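PDB 1P2X: Ras GTPase-activating-like protein from Schizosaccharomyces pombe, which binds actin filaments through its calponin-homology domain, the part in this structure, and is required to build the contractile F-actin ring at the division site. Local coordinates for residues A[7-12]-A[101-106]; A[14-19]-A[108-113]. All coordinates share one frame; numbering follows the deposited sequence.

Interaction 1. Residues A[7-12]-A[101-106]; sequences YDYLCR and NLPKVI
Tyr9, on helix 2-23, reaches across to the start of helix 102-117 and sets its phenol end against Pro103 and Ile106. Its CG is anti to the backbone N (chi1 180°), and although the side chain leaves the helix at a slant to the partner segment, the ring ends close to it. The Tyr9 and Pro103 side chains cross at about a right angle: Tyr9 CZ lies 3.7 Å from Pro103 CG, and Tyr9 CE1 lies 3.7 Å from Pro103 CB. The hydroxyl makes the closest approach, Tyr9 OH coming within 3.0 Å of Pro103 CA. From about one turn on, Ile106 meets the same oxygen with its CG1 branch, 3.3 Å from Tyr9 OH. Its other branch serves the backbone instead, Ile106 CG2 resting 3.8 Å from Arg12 O. No hydrogen bond joins the two segments; the buried hydroxyl is satisfied by Glu35, which would also limit swinging of the ring. A phenylalanine in place of Tyr9 would probably leave the Glu35 carboxylate without this partner and open a small gap beside Pro103 and Ile106. Arg12 starts toward helix 102-117, but its guanidinium turns away to a salt bridge with Glu15. The two helical segments run 11.1 Å apart at 51°, a gap the long tyrosine spans. Helix 34-37 flanks the contact through Glu35, which touches Ile106 and Leu102, while helix 136-147 meets Tyr9 through Arg145 and packs Ile142 on Leu10.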
# COMPACT_ATOMS: atom_id res chain seq x y z
N TYR A 7 -14.70 -6.60 -3.06
CA TYR A 7 -14.66 -5.52 -4.03
C TYR A 7 -14.17 -4.19 -3.44
O TYR A 7 -13.37 -3.49 -4.06
CB TYR A 7 -16.05 -5.29 -4.64
CG TYR A 7 -16.13 -4.01 -5.45
CD1 TYR A 7 -15.65 -3.95 -6.76
CD2 TYR A 7 -16.70 -2.85 -4.91
CE1 TYR A 7 -15.73 -2.77 -7.51
CE2 TYR A 7 -16.77 -1.66 -5.65
CZ TYR A 7 -16.29 -1.63 -6.94
OH TYR A 7 -16.36 -0.48 -7.67
N ASP A 8 -14.67 -3.85 -2.26
CA ASP A 8 -14.29 -2.61 -1.60
C ASP A 8 -12.79 -2.56 -1.32
O ASP A 8 -12.14 -1.57 -1.65
CG ASP A 8 -16.45 -1.90 -0.54
OD1 ASP A 8 -16.79 -1.42 -1.65
OD2 ASP A 8 -17.25 -1.87 0.42
N TYR A 9 -12.25 -3.62 -0.72
CA TYR A 9 -10.83 -3.67 -0.41
C TYR A 9 -9.98 -3.54 -1.68
O TYR A 9 -8.92 -2.91 -1.66
CB TYR A 9 -10.45 -4.97 0.34
CG TYR A 9 -8.97 -5.02 0.66
CD1 TYR A 9 -8.38 -4.06 1.48
CD2 TYR A 9 -8.14 -5.97 0.07
CE1 TYR A 9 -6.99 -4.03 1.69
CE2 TYR A 9 -6.76 -5.96 0.28
CZ TYR A 9 -6.20 -4.98 1.09
OH TYR A 9 -4.83 -4.93 1.27
N LEU A 10 -10.45 -4.12 -2.78
CA LEU A 10 -9.74 -4.00 -4.04
C LEU A 10 -9.74 -2.55 -4.49
O LEU A 10 -8.79 -2.08 -5.12
CB LEU A 10 -10.36 -4.90 -5.12
CG LEU A 10 -9.86 -6.35 -5.12
CD1 LEU A 10 -10.66 -7.19 -6.12
CD2 LEU A 10 -8.37 -6.37 -5.48
N CYS A 11 -10.82 -1.82 -4.18
CA CYS A 11 -10.86 -0.40 -4.54
C CYS A 11 -9.85 0.35 -3.69
O CYS A 11 -9.17 1.25 -4.17
CB CYS A 11 -12.25 0.19 -4.29
SG CYS A 11 -13.51 -0.36 -5.44
N ARG A 12 -9.73 -0.04 -2.42
CA ARG A 12 -8.77 0.60 -1.54
C ARG A 12 -7.36 0.38 -2.07
O ARG A 12 -6.55 1.32 -2.10
CB ARG A 12 -8.90 0.07 -0.11
CG ARG A 12 -10.35 0.14 0.46
CD ARG A 12 -10.82 1.57 0.77
NE ARG A 12 -11.36 2.29 -0.39
CZ ARG A 12 -12.59 2.12 -0.88
NH1 ARG A 12 -13.42 1.25 -0.32
NH2 ARG A 12 -13.00 2.85 -1.91
N ASN A 101 0.09 -9.19 7.12
CA ASN A 101 -0.96 -8.17 7.17
C ASN A 101 -0.72 -7.09 6.12
O ASN A 101 -0.42 -5.94 6.45
CG ASN A 101 -2.46 -6.98 8.82
OD1 ASN A 101 -3.12 -6.51 7.89
ND2 ASN A 101 -2.88 -6.95 10.08
N LEU A 102 -0.87 -7.47 4.85
CA LEU A 102 -0.67 -6.54 3.73
C LEU A 102 -1.70 -5.41 3.68
O LEU A 102 -1.40 -4.31 3.19
CB LEU A 102 -0.66 -7.32 2.41
CG LEU A 102 0.64 -8.11 2.17
CD1 LEU A 102 0.49 -9.05 0.97
CD2 LEU A 102 1.80 -7.15 1.97
N PRO A 103 -2.93 -5.66 4.13
CA PRO A 103 -3.95 -4.60 4.16
C PRO A 103 -3.54 -3.42 5.05
O PRO A 103 -4.00 -2.29 4.85
CB PRO A 103 -5.19 -5.33 4.70
CG PRO A 103 -5.02 -6.71 4.13
CD PRO A 103 -3.55 -6.99 4.35
N LYS A 104 -2.70 -3.68 6.04
CA LYS A 104 -2.24 -2.62 6.92
C LYS A 104 -1.25 -1.73 6.18
O LYS A 104 -1.09 -0.56 6.51
CB LYS A 104 -1.59 -3.19 8.18
CG LYS A 104 -1.22 -2.15 9.22
CD LYS A 104 -0.78 -2.78 10.53
CE LYS A 104 -1.86 -3.70 11.09
NZ LYS A 104 -1.46 -4.30 12.39
N VAL A 105 -0.59 -2.30 5.18
CA VAL A 105 0.34 -1.53 4.36
C VAL A 105 -0.48 -0.57 3.51
O VAL A 105 -0.19 0.63 3.46
CB VAL A 105 1.18 -2.45 3.46
CG1 VAL A 105 1.97 -1.63 2.46
CG2 VAL A 105 2.13 -3.30 4.31
N ILE A 106 -1.51 -1.10 2.86
CA ILE A 106 -2.40 -0.30 2.03
C ILE A 106 -3.02 0.81 2.88
O ILE A 106 -3.18 1.94 2.42
CB ILE A 106 -3.52 -1.18 1.42
CG1 ILE A 106 -2.90 -2.30 0.56
CG2 ILE A 106 -4.47 -0.35 0.60
CD1 ILE A 106 -1.89 -1.79 -0.47

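Interaction 2. Residues A[14-19]-A[108-113]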
# COMPACT_ATOMS: atom_id res chain seq x y z
N ASP A 14 -6.53 -0.31 -5.17
CA ASP A 14 -6.44 0.41 -6.44
C ASP A 14 -6.14 1.90 -6.22
O ASP A 14 -5.33 2.49 -6.93
CB ASP A 14 -7.76 0.26 -7.21
CG ASP A 14 -7.64 0.68 -8.66
OD1 ASP A 14 -8.29 1.67 -9.07
OD2 ASP A 14 -6.89 0.02 -9.42
N GLU A 15 -6.81 2.49 -5.23
CA GLU A 15 -6.62 3.90 -4.90
C GLU A 15 -5.19 4.20 -4.42
O GLU A 15 -4.60 5.20 -4.81
CB GLU A 15 -7.65 4.33 -3.83
CG GLU A 15 -9.09 4.33 -4.33
CD GLU A 15 -10.11 4.27 -3.21
OE1 GLU A 15 -9.69 4.29 -2.03
OE2 GLU A 15 -11.32 4.20 -3.50
N ALA A 16 -4.66 3.33 -3.57
CA ALA A 16 -3.30 3.48 -3.06
C ALA A 16 -2.30 3.29 -4.22
O ALA A 16 -1.29 3.99 -4.29
CB ALA A 16 -3.02 2.46 -1.95
N LYS A 17 -2.58 2.34 -5.11
CA LYS A 17 -1.70 2.09 -6.24
C LYS A 17 -1.65 3.35 -7.09
O LYS A 17 -0.57 3.91 -7.31
CB LYS A 17 -2.20 0.92 -7.10
CG LYS A 17 -1.22 0.49 -8.18
CD LYS A 17 -1.81 -0.53 -9.17
CE LYS A 17 -2.88 0.11 -10.04
NZ LYS A 17 -3.35 -0.77 -11.12
N LYS A 18 -2.81 3.80 -7.55
CA LYS A 18 -2.88 5.00 -8.39
C LYS A 18 -2.13 6.19 -7.79
O LYS A 18 -1.41 6.88 -8.50
CB LYS A 18 -4.34 5.41 -8.62
CG LYS A 18 -5.18 4.43 -9.43
CD LYS A 18 -6.63 4.92 -9.42
CE LYS A 18 -7.09 5.20 -7.97
NZ LYS A 18 -8.28 6.11 -7.82
N TRP A 19 -2.33 6.43 -6.49
CA TRP A 19 -1.67 7.53 -5.80
C TRP A 19 -0.16 7.42 -5.92
O TRP A 19 0.52 8.39 -6.22
CB TRP A 19 -2.06 7.55 -4.32
CG TRP A 19 -1.42 8.68 -3.59
CD1 TRP A 19 -1.73 10.01 -3.71
CD2 TRP A 19 -0.29 8.61 -2.71
NE1 TRP A 19 -0.87 10.76 -2.96
CE2 TRP A 19 0.02 9.93 -2.33
CE3 TRP A 19 0.48 7.56 -2.20
CZ2 TRP A 19 1.09 10.23 -1.47
CZ3 TRP A 19 1.53 7.86 -1.34
CH2 TRP A 19 1.82 9.19 -0.98
N CYS A 108 -1.70 2.09 5.64
CA CYS A 108 -0.65 3.04 5.94
C CYS A 108 -0.48 4.00 4.76
O CYS A 108 -0.33 5.22 4.96
CB CYS A 108 0.66 2.31 6.24
SG CYS A 108 2.07 3.41 6.50
N ILE A 109 -0.51 3.47 3.54
CA ILE A 109 -0.35 4.30 2.35
C ILE A 109 -1.45 5.36 2.20
O ILE A 109 -1.19 6.48 1.77
CB ILE A 109 -0.29 3.43 1.08
CG1 ILE A 109 1.02 2.63 1.07
CG2 ILE A 109 -0.43 4.30 -0.17
CD1 ILE A 109 1.15 1.66 -0.06
N HIS A 110 -2.69 4.99 2.54
CA HIS A 110 -3.80 5.93 2.45
C HIS A 110 -3.59 7.07 3.47
O HIS A 110 -3.74 8.25 3.14
CB HIS A 110 -5.14 5.23 2.74
CG HIS A 110 -5.73 4.52 1.56
ND1 HIS A 110 -6.98 4.82 1.07
CD2 HIS A 110 -5.28 3.48 0.82
CE1 HIS A 110 -7.28 4.01 0.07
NE2 HIS A 110 -6.26 3.18 -0.10
N ALA A 111 -3.25 6.71 4.71
CA ALA A 111 -3.06 7.69 5.77
C ALA A 111 -1.92 8.64 5.40
O ALA A 111 -2.04 9.86 5.57
CB ALA A 111 -2.76 6.98 7.09
N LEU A 112 -0.82 8.09 4.88
CA LEU A 112 0.30 8.91 4.45
C LEU A 112 -0.16 9.89 3.36
O LEU A 112 0.16 11.07 3.41
CB LEU A 112 1.43 8.04 3.91
CG LEU A 112 2.68 8.79 3.43
CD1 LEU A 112 3.36 9.46 4.63
CD2 LEU A 112 3.65 7.84 2.71
N SER A 113 -0.91 9.39 2.38
CA SER A 113 -1.37 10.25 1.29
C SER A 113 -2.13 11.46 1.83
O SER A 113 -1.95 12.59 1.34
CB SER A 113 -2.26 9.49 0.31
OG SER A 113 -3.55 9.28 0.86
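The crossing of helices 2-23 and 102-117 belongs to the helical core of the calponin-homology domain, and here Trp19 lies against Ser113 with its indole face. With CG anti to the backbone N, the indole extends toward helix 102-117. Ser113 CB sits 3.6 Å from the centroid of the five-membered ring, 16° off the normal, a CH-pi contact. Ile109 CG2 touches both Trp19 and Ala16, 3.9 Å from Trp19 CE3 and 3.6 Å from Ala16 CB. Leu112 CD2 adds a looser contact to the six-membered ring, 4.3 Å from Trp19 CH2. The backbones come closest at Ala16, whose small side chain is consistent with its CA lying 6.1 Å from that of His110. The imidazole comes back beside it, His110 CD2 lying 3.7 Å from Ala16 CB, and His110 NE2 is hydrogen-bonded to Arg12 O. Glu15 OE1 approaches the imidazole at its edge, 3.2 Å from His110 CE1, with carboxylate and ring planes 52° apart. Glu15 is itself held by a salt bridge to Arg12 and a bond from Ser128 N, and the ring of Phe156 packs edge-to-face with His110. Such mixed apolar and polar packing between helices inclined at 52° is in keeping with the compact, all-helical calponin-homology fold.

Interactions 1 and 2 are successive portions of one interface between helix 2-23 and helix 102-117, and both are largely buried, their centres about 10 Å apart. The helix segments draw nearer from the first to the second, 11.1 Å against 9.6 Å at almost the same angle, and the buried area rises from 190 to 340 Å². A single long tyrosine bridges the wider part, with its polar end turned to Glu35; at the narrower part serine and isoleucine pack on an indole while an alanine meets isoleucine and histidine. The two are joined by a probable hydrogen bond of 2.7 Å between Arg12 O and His110 NE2, and by packing of Ile106 CG2 on Ala16 CB.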